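Local coordinates for transcriptional regulator, BadM/Rrf2 family (Thermincola potens, PDB 4CIC), which probably binds DNA as a dimeric helix-turn-helix transcription factor of the Rrf2 family, an IscR linked to the regulation of iron-sulfur cluster biogenesis, at residues P75-R85 against E125-M136; L21-L32 against Q66-P75. The protein carries 3 engineered substitutions. All coordinates share one frame; numbering follows the deposited sequence.

Contact 1 (P75-R85 against E125-M136); sequences PRDIKVGDIIR and EEVLDSITLADM. With NA (sodium ion), chain D.
Arg-85 grips the carboxylate of Asp-129 end-on: NH1 meets OD1 at 3.1 Å, and Arg-85 NH2 meets Asp-129 OD2 at 2.8 Å. Both oxygens use their syn lone pairs, and the two planes lie 29° apart. NH2 also bonds Glu-125 OE2, which lies at the guanidinium edge but is approached on its anti side, so two acidic groups fix the rotation of the guanidinium. Deeper in, Val-80 packs against the turn between helices 112-129 and 133-143. With its CG1 anti to the backbone N (chi1 176°), that methyl packs on Leu-128 CD2 while CG2 touches Ile-131 CG2 and, 3.7 Å away, Met-136 SD. Ile-78 lays CG2 across Leu-133 CD1, and Ile-83 CD1 meets Leu-133 CD2 tip to tip.

Backbone bonds set this register. Leu-133 N donates to Ile-78 O at 3.0 Å, Val-80 N to Ile-131 O at 2.9 Å, and Gly-81 N to Leu-128 O. Behind them, Thr-132 and Asp-135 close a capping box at the start of helix 133-143, and Asp-82 OD2 accepts from Lys-79 N. The carbonyl of Arg-85, with those of Val-86 and Glu-88, binds a sodium ion. Leu-128 also packs on Val-120 of the second subunit, placing this junction where the long helix 112-129, the dimerisation helix of Rrf2 regulators, joins the DNA-binding domain.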
# COMPACT_ATOMS: atom_id res chain seq x y z
N PRO A 75 5.26 -3.52 -24.56
CA PRO A 75 5.41 -2.98 -23.21
C PRO A 75 4.63 -1.68 -22.99
O PRO A 75 4.15 -1.46 -21.85
CB PRO A 75 6.93 -2.74 -23.09
CG PRO A 75 7.54 -3.82 -24.04
CD PRO A 75 6.55 -3.91 -25.17
N ARG A 76 4.47 -0.86 -24.02
CA ARG A 76 3.73 0.40 -23.86
C ARG A 76 2.24 0.18 -23.58
O ARG A 76 1.55 1.09 -23.10
CB ARG A 76 3.90 1.30 -25.09
CG ARG A 76 3.29 0.72 -26.35
CD ARG A 76 3.77 1.44 -27.62
NE ARG A 76 3.10 0.84 -28.78
CZ ARG A 76 1.99 1.32 -29.32
NH1 ARG A 76 1.44 2.43 -28.83
NH2 ARG A 76 1.44 0.71 -30.36
N ASP A 77 1.75 -1.02 -23.88
CA ASP A 77 0.34 -1.38 -23.65
C ASP A 77 0.15 -2.26 -22.41
O ASP A 77 -0.90 -2.88 -22.26
CB ASP A 77 -0.23 -2.10 -24.88
CG ASP A 77 -0.30 -1.19 -26.11
OD1 ASP A 77 -0.62 0.01 -25.95
OD2 ASP A 77 -0.02 -1.67 -27.23
N ILE A 78 1.16 -2.35 -21.56
CA ILE A 78 1.01 -3.09 -20.31
C ILE A 78 1.32 -2.17 -19.14
O ILE A 78 2.48 -1.81 -18.93
CB ILE A 78 1.93 -4.35 -20.25
CG1 ILE A 78 1.62 -5.27 -21.42
CG2 ILE A 78 1.74 -5.08 -18.91
CD1 ILE A 78 2.61 -6.42 -21.59
N LYS A 79 0.30 -1.80 -18.36
CA LYS A 79 0.51 -1.03 -17.13
C LYS A 79 0.94 -1.97 -16.00
O LYS A 79 0.54 -3.12 -15.97
CB LYS A 79 -0.79 -0.32 -16.69
CG LYS A 79 -1.29 0.69 -17.69
CD LYS A 79 -2.69 1.14 -17.35
CE LYS A 79 -3.20 2.13 -18.39
NZ LYS A 79 -4.56 2.64 -18.03
N VAL A 80 1.74 -1.47 -15.06
CA VAL A 80 2.11 -2.30 -13.92
C VAL A 80 0.84 -2.73 -13.20
O VAL A 80 0.73 -3.86 -12.73
CB VAL A 80 3.07 -1.56 -12.97
CG1 VAL A 80 3.34 -2.41 -11.76
CG2 VAL A 80 4.38 -1.27 -13.70
N GLY A 81 -0.11 -1.82 -13.10
CA GLY A 81 -1.39 -2.15 -12.48
C GLY A 81 -2.15 -3.29 -13.14
O GLY A 81 -2.88 -4.02 -12.46
N ASP A 82 -2.02 -3.44 -14.46
CA ASP A 82 -2.63 -4.55 -15.19
C ASP A 82 -2.06 -5.88 -14.69
O ASP A 82 -2.77 -6.87 -14.57
CB ASP A 82 -2.31 -4.52 -16.69
CG ASP A 82 -2.94 -3.35 -17.44
OD1 ASP A 82 -3.97 -2.81 -16.98
OD2 ASP A 82 -2.40 -2.99 -18.53
N ILE A 83 -0.75 -5.91 -14.47
CA ILE A 83 -0.10 -7.12 -14.00
C ILE A 83 -0.61 -7.45 -12.59
O ILE A 83 -0.95 -8.59 -12.29
CB ILE A 83 1.42 -6.93 -13.96
CG1 ILE A 83 1.95 -6.63 -15.37
CG2 ILE A 83 2.07 -8.13 -13.31
CD1 ILE A 83 3.40 -6.13 -15.37
N ILE A 84 -0.66 -6.43 -11.74
CA ILE A 84 -1.12 -6.63 -10.37
C ILE A 84 -2.58 -7.10 -10.36
O ILE A 84 -2.93 -8.03 -9.63
CB ILE A 84 -0.95 -5.34 -9.54
CG1 ILE A 84 0.54 -4.98 -9.42
CG2 ILE A 84 -1.58 -5.48 -8.17
CD1 ILE A 84 1.42 -6.11 -8.98
N ARG A 85 -3.44 -6.48 -11.15
CA ARG A 85 -4.84 -6.93 -11.23
C ARG A 85 -5.00 -8.40 -11.63
O ARG A 85 -5.83 -9.13 -11.06
CB ARG A 85 -5.64 -6.05 -12.18
CG ARG A 85 -6.04 -4.73 -11.57
CD ARG A 85 -6.92 -3.97 -12.53
NE ARG A 85 -7.04 -2.58 -12.11
CZ ARG A 85 -6.26 -1.61 -12.57
NH1 ARG A 85 -5.32 -1.89 -13.45
NH2 ARG A 85 -6.43 -0.36 -12.14
N GLU A 125 -3.47 2.70 -6.87
CA GLU A 125 -4.01 2.38 -8.19
C GLU A 125 -3.58 3.43 -9.21
O GLU A 125 -3.22 3.09 -10.36
CB GLU A 125 -5.53 2.25 -8.15
CG GLU A 125 -6.16 1.89 -9.50
CD GLU A 125 -7.68 1.86 -9.44
OE1 GLU A 125 -8.24 2.31 -8.41
OE2 GLU A 125 -8.31 1.41 -10.41
N GLU A 126 -3.58 4.69 -8.80
CA GLU A 126 -3.17 5.74 -9.73
C GLU A 126 -1.69 5.64 -10.11
O GLU A 126 -1.35 5.78 -11.30
CB GLU A 126 -3.48 7.14 -9.19
CG GLU A 126 -3.79 8.13 -10.32
CD GLU A 126 -3.18 9.51 -10.12
OE1 GLU A 126 -2.74 9.82 -8.99
OE2 GLU A 126 -3.14 10.28 -11.11
N VAL A 127 -0.81 5.39 -9.14
CA VAL A 127 0.61 5.25 -9.44
C VAL A 127 0.83 4.07 -10.38
O VAL A 127 1.49 4.22 -11.42
CB VAL A 127 1.48 5.04 -8.18
CG1 VAL A 127 2.92 4.71 -8.57
CG2 VAL A 127 1.43 6.28 -7.29
N LEU A 128 0.24 2.92 -10.05
CA LEU A 128 0.55 1.71 -10.83
C LEU A 128 -0.07 1.74 -12.22
O LEU A 128 0.40 1.05 -13.14
CB LEU A 128 0.16 0.44 -10.08
CG LEU A 128 0.90 0.24 -8.74
CD1 LEU A 128 0.42 -1.00 -8.06
CD2 LEU A 128 2.40 0.18 -9.00
N ASP A 129 -1.12 2.53 -12.39
CA ASP A 129 -1.69 2.68 -13.73
C ASP A 129 -0.93 3.72 -14.54
O ASP A 129 -1.11 3.81 -15.75
CB ASP A 129 -3.17 3.03 -13.64
CG ASP A 129 -4.04 1.82 -13.35
OD1 ASP A 129 -3.52 0.68 -13.44
OD2 ASP A 129 -5.24 2.01 -13.06
N SER A 130 -0.08 4.50 -13.88
CA SER A 130 0.62 5.59 -14.55
C SER A 130 1.96 5.12 -15.10
O SER A 130 2.64 5.88 -15.79
CB SER A 130 0.86 6.75 -13.59
OG SER A 130 1.92 6.46 -12.69
N ILE A 131 2.33 3.88 -14.80
CA ILE A 131 3.64 3.36 -15.22
C ILE A 131 3.44 2.16 -16.12
O ILE A 131 2.77 1.20 -15.73
CB ILE A 131 4.46 2.92 -13.98
CG1 ILE A 131 4.73 4.12 -13.08
CG2 ILE A 131 5.78 2.27 -14.40
CD1 ILE A 131 5.16 3.74 -11.66
N THR A 132 4.03 2.18 -17.31
CA THR A 132 3.96 1.00 -18.16
C THR A 132 5.31 0.30 -18.19
O THR A 132 6.32 0.84 -17.73
CB THR A 132 3.63 1.35 -19.63
OG1 THR A 132 4.69 2.13 -20.18
CG2 THR A 132 2.32 2.13 -19.72
N LEU A 133 5.33 -0.90 -18.74
CA LEU A 133 6.61 -1.58 -18.94
C LEU A 133 7.53 -0.77 -19.86
O LEU A 133 8.73 -0.76 -19.65
CB LEU A 133 6.40 -3.01 -19.44
CG LEU A 133 5.71 -4.01 -18.50
CD1 LEU A 133 5.62 -5.39 -19.19
CD2 LEU A 133 6.47 -4.12 -17.19
N ALA A 134 6.97 -0.01 -20.80
CA ALA A 134 7.84 0.85 -21.63
C ALA A 134 8.48 1.95 -20.78
O ALA A 134 9.64 2.31 -20.99
CB ALA A 134 7.07 1.45 -22.79
N ASP A 135 7.72 2.52 -19.85
CA ASP A 135 8.28 3.53 -18.96
C ASP A 135 9.44 2.94 -18.16
O ASP A 135 10.47 3.59 -17.94
CB ASP A 135 7.22 4.01 -17.96
CG ASP A 135 6.14 4.89 -18.58
OD1 ASP A 135 6.45 5.69 -19.47
OD2 ASP A 135 4.97 4.79 -18.13
N MET A 136 9.25 1.71 -17.67
CA MET A 136 10.29 1.03 -16.91
C MET A 136 11.53 0.77 -17.79
O MET A 136 12.66 0.95 -17.34
CB MET A 136 9.73 -0.26 -16.29
CG MET A 136 8.67 -0.00 -15.16
SD MET A 136 7.98 -1.56 -14.62
CE MET A 136 9.33 -2.31 -13.73
NA NA D . -6.87 -11.43 -10.94

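Contact 2 (L21-L32 against Q66-P75); sequences LAQHFGEGPVSL and QGGYILAREP
Two backbone hydrogen bonds pair Val-30 with Tyr-69, the carbonyl of each residue accepting from the other's amide: Val-30 N to Tyr-69 O is 3.1 Å and Tyr-69 N to Val-30 O is 2.8 Å. They make a single antiparallel hydrogen-bonded bridge. Water adds two further links. One molecule donates to Leu-21 O and accepts from Leu-71 N; a second donates to both Gly-28 O and Tyr-69 O.

Apolar packing occupies both ends. Phe-25 has CG anti to the backbone N (chi1 -173°), which carries its ring to the strand's exit: CD2 lies 3.4 Å from Pro-75 CD, CD1 meets Leu-71 CB, and Leu-71 O sits at the ring edge. Leu-71 in turn places CD2 3.7 Å from Leu-21 CB and CD1 against Ala-22. At the other end Leu-32 crosses the Tyr-69 ring obliquely, Leu-32 CG lying 3.5 Å from Tyr-69 CE1. On the other face of the strand from Tyr-69 and Leu-71, Ile-70 CG2 presses tightly on Pro-29, only 3.3 Å from Pro-29 CA.

Tyr-69 and Leu-32 both also touch Ile-50 of helix 43-55. The strand pairs on its other edge with 59-62, an arrangement characteristic of the beta-hairpin wing of a winged helix-turn-helix domain.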
# COMPACT_ATOMS: atom_id res chain seq x y z
N LEU A 21 10.94 -9.95 -19.37
CA LEU A 21 10.41 -10.15 -20.72
C LEU A 21 10.38 -8.87 -21.56
O LEU A 21 10.69 -8.89 -22.76
CB LEU A 21 9.02 -10.78 -20.66
CG LEU A 21 8.98 -12.22 -20.14
CD1 LEU A 21 7.55 -12.66 -19.87
CD2 LEU A 21 9.60 -13.13 -21.22
N ALA A 22 10.04 -7.74 -20.94
CA ALA A 22 10.07 -6.46 -21.66
C ALA A 22 11.47 -6.13 -22.19
O ALA A 22 11.63 -5.63 -23.32
CB ALA A 22 9.55 -5.30 -20.76
N GLN A 23 12.48 -6.42 -21.37
CA GLN A 23 13.88 -6.18 -21.73
C GLN A 23 14.33 -7.05 -22.88
O GLN A 23 15.31 -6.73 -23.55
CB GLN A 23 14.81 -6.44 -20.55
CG GLN A 23 14.66 -5.34 -19.49
CD GLN A 23 15.62 -5.50 -18.32
OE1 GLN A 23 15.52 -6.46 -17.54
NE2 GLN A 23 16.55 -4.56 -18.17
N HIS A 24 13.62 -8.15 -23.11
CA HIS A 24 14.00 -9.05 -24.21
C HIS A 24 13.00 -9.08 -25.36
O HIS A 24 13.12 -9.91 -26.27
CB HIS A 24 14.21 -10.47 -23.66
CG HIS A 24 15.38 -10.57 -22.72
ND1 HIS A 24 15.29 -10.30 -21.38
CD2 HIS A 24 16.67 -10.92 -22.95
CE1 HIS A 24 16.47 -10.46 -20.82
NE2 HIS A 24 17.33 -10.84 -21.75
N PHE A 25 12.03 -8.18 -25.34
CA PHE A 25 10.91 -8.21 -26.27
C PHE A 25 11.36 -8.15 -27.72
O PHE A 25 10.89 -8.91 -28.55
CB PHE A 25 9.94 -7.07 -25.95
CG PHE A 25 8.65 -7.09 -26.75
CD1 PHE A 25 7.87 -8.23 -26.82
CD2 PHE A 25 8.21 -5.94 -27.37
CE1 PHE A 25 6.68 -8.23 -27.54
CE2 PHE A 25 7.00 -5.91 -28.07
CZ PHE A 25 6.24 -7.06 -28.16
N GLY A 26 12.27 -7.23 -28.02
CA GLY A 26 12.75 -7.07 -29.39
C GLY A 26 13.54 -8.27 -29.87
O GLY A 26 13.46 -8.67 -31.04
N GLU A 27 14.33 -8.83 -28.97
CA GLU A 27 15.23 -9.91 -29.35
C GLU A 27 14.50 -11.23 -29.55
O GLU A 27 14.97 -12.10 -30.27
CB GLU A 27 16.33 -10.07 -28.31
CG GLU A 27 17.35 -8.94 -28.36
CD GLU A 27 18.53 -9.18 -27.44
OE1 GLU A 27 18.41 -10.03 -26.52
OE2 GLU A 27 19.58 -8.53 -27.63
N GLY A 28 13.34 -11.37 -28.91
CA GLY A 28 12.55 -12.57 -29.07
C GLY A 28 12.43 -13.42 -27.82
O GLY A 28 12.82 -13.00 -26.73
N PRO A 29 11.89 -14.63 -27.96
CA PRO A 29 11.64 -15.55 -26.84
C PRO A 29 12.83 -15.90 -25.98
O PRO A 29 13.93 -16.08 -26.49
CB PRO A 29 11.13 -16.82 -27.53
CG PRO A 29 11.45 -16.65 -28.97
CD PRO A 29 11.43 -15.20 -29.24
N VAL A 30 12.59 -15.98 -24.67
CA VAL A 30 13.61 -16.46 -23.75
C VAL A 30 13.04 -17.58 -22.89
O VAL A 30 11.82 -17.70 -22.73
CB VAL A 30 14.15 -15.33 -22.86
CG1 VAL A 30 14.88 -14.29 -23.72
CG2 VAL A 30 13.01 -14.68 -22.06
N SER A 31 13.91 -18.40 -22.34
CA SER A 31 13.46 -19.51 -21.53
C SER A 31 13.11 -19.04 -20.12
O SER A 31 13.64 -18.03 -19.64
CB SER A 31 14.55 -20.58 -21.44
OG SER A 31 15.68 -20.09 -20.74
N LEU A 32 12.23 -19.77 -19.45
CA LEU A 32 11.94 -19.45 -18.05
C LEU A 32 13.18 -19.58 -17.18
O LEU A 32 13.39 -18.78 -16.28
CB LEU A 32 10.80 -20.31 -17.50
CG LEU A 32 9.41 -19.92 -18.02
CD1 LEU A 32 8.32 -20.49 -17.12
CD2 LEU A 32 9.29 -18.40 -18.12
N GLN A 66 15.10 -21.23 -30.44
CA GLN A 66 14.90 -20.23 -29.41
C GLN A 66 13.38 -20.17 -29.27
O GLN A 66 12.71 -19.30 -29.83
CB GLN A 66 15.49 -18.86 -29.78
CG GLN A 66 14.99 -17.71 -28.88
CD GLN A 66 16.06 -16.72 -28.49
OE1 GLN A 66 15.92 -15.52 -28.73
NE2 GLN A 66 17.12 -17.21 -27.86
N GLY A 67 12.84 -21.16 -28.58
CA GLY A 67 11.45 -21.14 -28.19
C GLY A 67 11.46 -20.46 -26.85
O GLY A 67 12.48 -19.88 -26.46
N GLY A 68 10.36 -20.53 -26.12
CA GLY A 68 10.31 -19.88 -24.83
C GLY A 68 9.16 -18.91 -24.75
O GLY A 68 8.14 -19.10 -25.41
N TYR A 69 9.33 -17.86 -23.95
CA TYR A 69 8.22 -16.95 -23.66
C TYR A 69 8.51 -15.55 -24.14
O TYR A 69 9.66 -15.11 -24.10
CB TYR A 69 7.94 -16.93 -22.15
CG TYR A 69 7.29 -18.22 -21.68
CD1 TYR A 69 8.06 -19.31 -21.30
CD2 TYR A 69 5.91 -18.36 -21.68
CE1 TYR A 69 7.46 -20.50 -20.89
CE2 TYR A 69 5.31 -19.53 -21.28
CZ TYR A 69 6.09 -20.60 -20.88
OH TYR A 69 5.48 -21.76 -20.48
N ILE A 70 7.47 -14.84 -24.58
CA ILE A 70 7.56 -13.42 -24.94
C ILE A 70 6.33 -12.69 -24.41
O ILE A 70 5.32 -13.32 -24.13
CB ILE A 70 7.62 -13.17 -26.47
CG1 ILE A 70 6.42 -13.80 -27.18
CG2 ILE A 70 8.87 -13.73 -27.02
CD1 ILE A 70 6.28 -13.40 -28.63
N LEU A 71 6.43 -11.37 -24.25
CA LEU A 71 5.23 -10.60 -23.94
C LEU A 71 4.22 -10.79 -25.05
O LEU A 71 4.58 -10.88 -26.24
CB LEU A 71 5.55 -9.11 -23.82
CG LEU A 71 6.48 -8.62 -22.72
CD1 LEU A 71 6.69 -7.12 -22.88
CD2 LEU A 71 5.89 -8.91 -21.36
N ALA A 72 2.94 -10.82 -24.67
CA ALA A 72 1.85 -10.97 -25.63
C ALA A 72 1.24 -9.62 -26.07
O ALA A 72 0.40 -9.58 -26.97
CB ALA A 72 0.77 -11.87 -25.05
N ARG A 73 1.67 -8.55 -25.40
CA ARG A 73 1.34 -7.17 -25.78
C ARG A 73 2.64 -6.37 -25.72
O ARG A 73 3.57 -6.77 -25.02
CB ARG A 73 0.35 -6.53 -24.80
CG ARG A 73 -0.94 -7.29 -24.63
CD ARG A 73 -2.10 -6.34 -24.40
NE ARG A 73 -1.99 -5.56 -23.16
CZ ARG A 73 -2.50 -5.94 -21.99
NH1 ARG A 73 -3.13 -7.11 -21.90
NH2 ARG A 73 -2.38 -5.17 -20.92
N GLU A 74 2.70 -5.24 -26.41
CA GLU A 74 3.90 -4.40 -26.41
C GLU A 74 4.03 -3.79 -25.02
O GLU A 74 3.02 -3.57 -24.37
CB GLU A 74 3.78 -3.28 -27.44
CG GLU A 74 3.87 -3.76 -28.91
CD GLU A 74 3.49 -2.69 -29.92
OE1 GLU A 74 3.97 -1.54 -29.81
OE2 GLU A 74 2.70 -3.00 -30.84
N PRO A 75 5.26 -3.52 -24.56
CA PRO A 75 5.41 -2.98 -23.21
C PRO A 75 4.63 -1.68 -22.99
O PRO A 75 4.15 -1.46 -21.85
CB PRO A 75 6.93 -2.74 -23.09
CG PRO A 75 7.54 -3.82 -24.04
CD PRO A 75 6.55 -3.91 -25.17
O HOH W 1 9.31 -10.55 -24.46
O HOH W 2 11.08 -12.56 -24.51

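In the fold
Pro-75 belongs to both contacts, and strand 68-71 leads through it to helix 80-87. Both are partly buried, contact 1 the more so: 10 of its 18 touching residues are buried, against 4 of 17 in contact 2. Its centre lies about 7 Å from the centre of the chain, that of contact 2 about 14 Å. Contact 1 also reaches the second subunit, whereas no other chain of the assembly touches contact 2. Each combines backbone bonds with apolar packing, but contact 1 adds a charged network between helices and contact 2 adds waters between a helix, a loop and a wing strand. They meet where Arg-73 NH2 makes a weak ion pair with Asp-82 OD2 and Leu-133 packs on Ala-22.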